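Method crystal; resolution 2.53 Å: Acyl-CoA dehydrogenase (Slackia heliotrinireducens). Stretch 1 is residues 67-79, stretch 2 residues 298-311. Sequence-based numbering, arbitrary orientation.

Stretch 1, residues 67-79: TYDLFAQVLVIEE
Stretch 2, residues 298-311: MRNLVYGAAREYDR

How do the two segments lie against each other? Residues 67-69 are extended, Thr-67 at phi/psi -129/164 and Asp-69 at -98/95, and a helix runs from Leu-70 through Glu-79. The second stretch is already helical at Met-298, phi/psi near -65/-43 through Tyr-309, with Asp-310 at -69/-24 and Arg-311 at -79/-12. The N-to-C directions differ by 148°, roughly antiparallel, and the axes approach to 8.3 Å. The backbones are nearest where Phe-71 CA lies 4.9 Å from Ala-306 CA; Glu-78 CA and Arg-299 CA are 9.5 Å apart.

What holds the start of the first helix? Asp-310 (chi1 -65°, chi2 -21°) aims its carboxylate at free backbone amides: Leu-70 N donates to Asp-310 OD1 at 3.0 Å and Phe-71 N to Asp-310 OD2 at 3.0 Å. A water accepts from Ala-72 N (3.1 Å) and donates to Asp-310 OD2 (3.0 Å), extending the link by one residue.

Why does Phe-71 fit so closely? With chi1 t (-177°) and chi2 51°, its side chain sits among Tyr-303, Ala-306, Arg-307 and Asp-310. Its edge meets the face of Tyr-303, planes at 81° and Phe-71 CE1 3.5 Å from Tyr-303 CG. Arg-307 (m, t, t, chi4 140°) extends over one face of Phe-71, giving CH-pi and off-centre cation-pi contacts. The small Ala-306 permits the close backbone approach, its CB 3.8 Å from Phe-71 CA.

How is the wider end of the contact bridged? Long side chains span it. Tyr-303 (chi1 -71°, chi2 -171°) reaches among Phe-71, Val-74, Leu-75 and Glu-78, while Val-74 (t) puts CG1 3.8 Å from Val-302 CG1. Glu-78 (t, t, chi3 29°) forms a salt bridge with Arg-299 (t, t, m, chi4 118°): Glu-78 OE2 accepts from Arg-299 NE and NH2, each at 2.9 Å.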

# COMPACT_ATOMS: atom_id res chain seq x y z
N THR A 67 36.84 15.39 -8.98
CA THR A 67 35.54 14.78 -9.22
C THR A 67 34.64 15.67 -10.07
O THR A 67 34.89 16.87 -10.22
CB THR A 67 34.83 14.49 -7.89
OG1 THR A 67 34.42 15.73 -7.30
CG2 THR A 67 35.75 13.75 -6.93
N TYR A 68 33.58 15.08 -10.61
CA TYR A 68 32.51 15.86 -11.20
C TYR A 68 31.67 16.54 -10.10
O TYR A 68 31.81 16.24 -8.91
CB TYR A 68 31.65 14.98 -12.09
CG TYR A 68 32.41 14.46 -13.29
CD1 TYR A 68 32.42 15.18 -14.48
CD2 TYR A 68 33.14 13.27 -13.23
CE1 TYR A 68 33.13 14.72 -15.58
CE2 TYR A 68 33.85 12.81 -14.32
CZ TYR A 68 33.84 13.55 -15.49
OH TYR A 68 34.54 13.11 -16.59
N ASP A 69 30.82 17.47 -10.50
CA ASP A 69 29.90 18.10 -9.57
C ASP A 69 28.54 17.40 -9.68
O ASP A 69 27.72 17.74 -10.55
CB ASP A 69 29.77 19.60 -9.86
CG ASP A 69 31.07 20.37 -9.63
OD1 ASP A 69 31.88 19.97 -8.75
OD2 ASP A 69 31.29 21.39 -10.33
N LEU A 70 28.32 16.43 -8.80
CA LEU A 70 27.18 15.51 -8.92
C LEU A 70 25.79 16.19 -8.78
O LEU A 70 24.88 15.88 -9.54
CB LEU A 70 27.30 14.39 -7.88
CG LEU A 70 26.34 13.22 -8.09
CD1 LEU A 70 26.49 12.61 -9.46
CD2 LEU A 70 26.60 12.16 -7.08
N PHE A 71 25.64 17.09 -7.82
CA PHE A 71 24.38 17.81 -7.68
C PHE A 71 24.07 18.56 -8.97
O PHE A 71 22.93 18.54 -9.43
CB PHE A 71 24.43 18.79 -6.50
CG PHE A 71 23.14 19.51 -6.26
CD1 PHE A 71 21.94 18.80 -6.14
CD2 PHE A 71 23.10 20.89 -6.15
CE1 PHE A 71 20.72 19.47 -5.91
CE2 PHE A 71 21.87 21.57 -5.93
CZ PHE A 71 20.69 20.86 -5.80
N ALA A 72 25.08 19.19 -9.56
CA ALA A 72 24.89 19.88 -10.84
C ALA A 72 24.42 18.93 -11.94
O ALA A 72 23.48 19.23 -12.68
CB ALA A 72 26.16 20.59 -11.26
N GLN A 73 25.10 17.79 -12.03
CA GLN A 73 24.73 16.76 -12.98
C GLN A 73 23.28 16.31 -12.80
O GLN A 73 22.55 16.10 -13.77
CB GLN A 73 25.67 15.57 -12.85
CG GLN A 73 27.02 15.78 -13.49
CD GLN A 73 27.97 14.62 -13.19
OE1 GLN A 73 27.90 14.00 -12.12
NE2 GLN A 73 28.84 14.30 -14.15
N VAL A 74 22.87 16.18 -11.54
CA VAL A 74 21.52 15.80 -11.18
C VAL A 74 20.49 16.84 -11.64
O VAL A 74 19.43 16.49 -12.18
CB VAL A 74 21.42 15.59 -9.67
CG1 VAL A 74 19.99 15.71 -9.17
CG2 VAL A 74 22.00 14.24 -9.34
N LEU A 75 20.80 18.11 -11.44
CA LEU A 75 19.91 19.16 -11.91
C LEU A 75 19.78 19.11 -13.43
O LEU A 75 18.69 19.29 -13.97
CB LEU A 75 20.39 20.54 -11.45
CG LEU A 75 20.42 20.80 -9.94
CD1 LEU A 75 21.03 22.17 -9.66
CD2 LEU A 75 19.01 20.68 -9.32
N VAL A 76 20.89 18.82 -14.12
CA VAL A 76 20.87 18.76 -15.59
C VAL A 76 19.98 17.61 -16.02
O VAL A 76 19.04 17.80 -16.79
CB VAL A 76 22.29 18.62 -16.19
CG1 VAL A 76 22.23 18.20 -17.63
CG2 VAL A 76 23.06 19.92 -16.09
N ILE A 77 20.23 16.42 -15.47
CA ILE A 77 19.44 15.24 -15.85
C ILE A 77 17.98 15.32 -15.45
O ILE A 77 17.11 14.96 -16.25
CB ILE A 77 20.05 13.99 -15.24
CG1 ILE A 77 21.44 13.78 -15.84
CG2 ILE A 77 19.15 12.76 -15.50
CD1 ILE A 77 22.34 12.98 -14.96
N GLU A 78 17.69 15.82 -14.25
CA GLU A 78 16.29 15.96 -13.83
C GLU A 78 15.54 16.93 -14.76
O GLU A 78 14.41 16.67 -15.15
CB GLU A 78 16.19 16.42 -12.38
CG GLU A 78 14.81 16.93 -11.98
CD GLU A 78 14.77 17.63 -10.61
OE1 GLU A 78 15.79 18.22 -10.19
OE2 GLU A 78 13.71 17.61 -9.94
N GLU A 79 16.18 18.03 -15.13
CA GLU A 79 15.50 19.02 -15.96
C GLU A 79 15.26 18.56 -17.39
O GLU A 79 14.21 18.83 -17.96
CB GLU A 79 16.28 20.34 -15.97
CG GLU A 79 15.61 21.50 -16.75
CD GLU A 79 14.18 21.89 -16.26
OE1 GLU A 79 13.62 21.28 -15.32
OE2 GLU A 79 13.62 22.84 -16.84
N MSE A 298 11.17 11.96 -3.26
CA MSE A 298 12.13 11.63 -4.29
C MSE A 298 13.24 12.66 -4.43
O MSE A 298 14.42 12.31 -4.47
CB MSE A 298 11.45 11.49 -5.64
CG MSE A 298 10.53 10.29 -5.77
SE MSE A 298 9.80 10.27 -7.58
CE MSE A 298 7.91 10.35 -7.12
N ARG A 299 12.84 13.93 -4.49
CA ARG A 299 13.76 15.03 -4.75
C ARG A 299 14.70 15.19 -3.57
O ARG A 299 15.90 15.35 -3.74
CB ARG A 299 12.99 16.33 -5.03
CG ARG A 299 13.86 17.48 -5.50
CD ARG A 299 13.03 18.63 -6.10
NE ARG A 299 12.53 18.29 -7.43
CZ ARG A 299 11.25 18.20 -7.78
NH1 ARG A 299 10.28 18.42 -6.88
NH2 ARG A 299 10.93 17.87 -9.03
N ASN A 300 14.13 15.14 -2.38
CA ASN A 300 14.91 15.16 -1.17
C ASN A 300 15.96 14.03 -1.10
O ASN A 300 17.08 14.25 -0.66
CB ASN A 300 13.98 15.08 0.03
CG ASN A 300 13.36 16.41 0.38
OD1 ASN A 300 13.90 17.47 0.04
ND2 ASN A 300 12.23 16.38 1.10
N LEU A 301 15.61 12.83 -1.55
CA LEU A 301 16.54 11.71 -1.47
C LEU A 301 17.61 11.86 -2.54
O LEU A 301 18.80 11.69 -2.26
CB LEU A 301 15.83 10.38 -1.63
CG LEU A 301 14.92 9.96 -0.47
CD1 LEU A 301 14.16 8.68 -0.83
CD2 LEU A 301 15.70 9.75 0.81
N VAL A 302 17.21 12.24 -3.74
CA VAL A 302 18.16 12.37 -4.84
C VAL A 302 19.13 13.54 -4.57
O VAL A 302 20.35 13.35 -4.56
CB VAL A 302 17.44 12.55 -6.17
CG1 VAL A 302 18.43 12.79 -7.29
CG2 VAL A 302 16.63 11.31 -6.46
N TYR A 303 18.58 14.72 -4.29
CA TYR A 303 19.41 15.88 -3.97
C TYR A 303 20.31 15.66 -2.77
O TYR A 303 21.44 16.16 -2.72
CB TYR A 303 18.57 17.12 -3.71
CG TYR A 303 17.90 17.70 -4.93
CD1 TYR A 303 17.24 18.94 -4.86
CD2 TYR A 303 17.90 17.04 -6.16
CE1 TYR A 303 16.62 19.50 -5.97
CE2 TYR A 303 17.26 17.59 -7.28
CZ TYR A 303 16.61 18.81 -7.16
OH TYR A 303 16.01 19.39 -8.24
N GLY A 304 19.80 14.94 -1.77
CA GLY A 304 20.59 14.73 -0.56
C GLY A 304 21.79 13.83 -0.86
O GLY A 304 22.92 14.15 -0.50
N ALA A 305 21.55 12.72 -1.56
CA ALA A 305 22.63 11.80 -1.90
C ALA A 305 23.66 12.53 -2.75
O ALA A 305 24.86 12.36 -2.55
CB ALA A 305 22.10 10.56 -2.64
N ALA A 306 23.20 13.36 -3.68
CA ALA A 306 24.11 14.07 -4.56
C ALA A 306 24.94 15.11 -3.80
O ALA A 306 26.14 15.25 -4.04
CB ALA A 306 23.35 14.73 -5.68
N ARG A 307 24.31 15.84 -2.89
CA ARG A 307 25.03 16.87 -2.17
C ARG A 307 26.05 16.25 -1.21
O ARG A 307 27.12 16.82 -0.98
CB ARG A 307 24.07 17.82 -1.43
CG ARG A 307 23.33 18.80 -2.35
CD ARG A 307 22.42 19.77 -1.55
NE ARG A 307 22.24 21.08 -2.18
CZ ARG A 307 21.08 21.75 -2.20
NH1 ARG A 307 19.98 21.24 -1.63
NH2 ARG A 307 20.99 22.94 -2.79
N GLU A 308 25.75 15.06 -0.67
CA GLU A 308 26.73 14.31 0.14
C GLU A 308 28.03 14.07 -0.61
O GLU A 308 29.11 14.30 -0.07
CB GLU A 308 26.17 12.95 0.57
CG GLU A 308 25.52 12.93 1.93
CD GLU A 308 25.05 11.53 2.31
OE1 GLU A 308 25.17 10.60 1.48
OE2 GLU A 308 24.57 11.34 3.45
N TYR A 309 27.95 13.59 -1.84
CA TYR A 309 29.15 13.38 -2.62
C TYR A 309 29.96 14.65 -2.71
O TYR A 309 31.16 14.65 -2.50
CB TYR A 309 28.84 12.91 -4.03
CG TYR A 309 28.68 11.42 -4.18
CD1 TYR A 309 29.80 10.58 -4.26
CD2 TYR A 309 27.42 10.85 -4.27
CE1 TYR A 309 29.64 9.22 -4.41
CE2 TYR A 309 27.25 9.49 -4.45
CZ TYR A 309 28.35 8.68 -4.51
OH TYR A 309 28.15 7.34 -4.67
N ASP A 310 29.28 15.75 -3.01
CA ASP A 310 29.99 16.98 -3.30
C ASP A 310 30.65 17.53 -2.03
O ASP A 310 31.63 18.25 -2.11
CB ASP A 310 29.05 18.01 -3.92
CG ASP A 310 28.51 17.58 -5.30
OD1 ASP A 310 29.12 16.71 -5.97
OD2 ASP A 310 27.48 18.13 -5.73
N ARG A 311 30.11 17.16 -0.86
CA ARG A 311 30.76 17.47 0.41
C ARG A 311 31.92 16.53 0.75
O ARG A 311 32.64 16.78 1.70
CB ARG A 311 29.78 17.41 1.57
CG ARG A 311 28.75 18.47 1.63
CD ARG A 311 28.06 18.46 2.99
NE ARG A 311 27.23 17.28 3.29
CZ ARG A 311 25.95 17.15 2.92
NH1 ARG A 311 25.37 18.10 2.19
NH2 ARG A 311 25.27 16.07 3.27
O HOH W 1 27.47 20.29 -7.86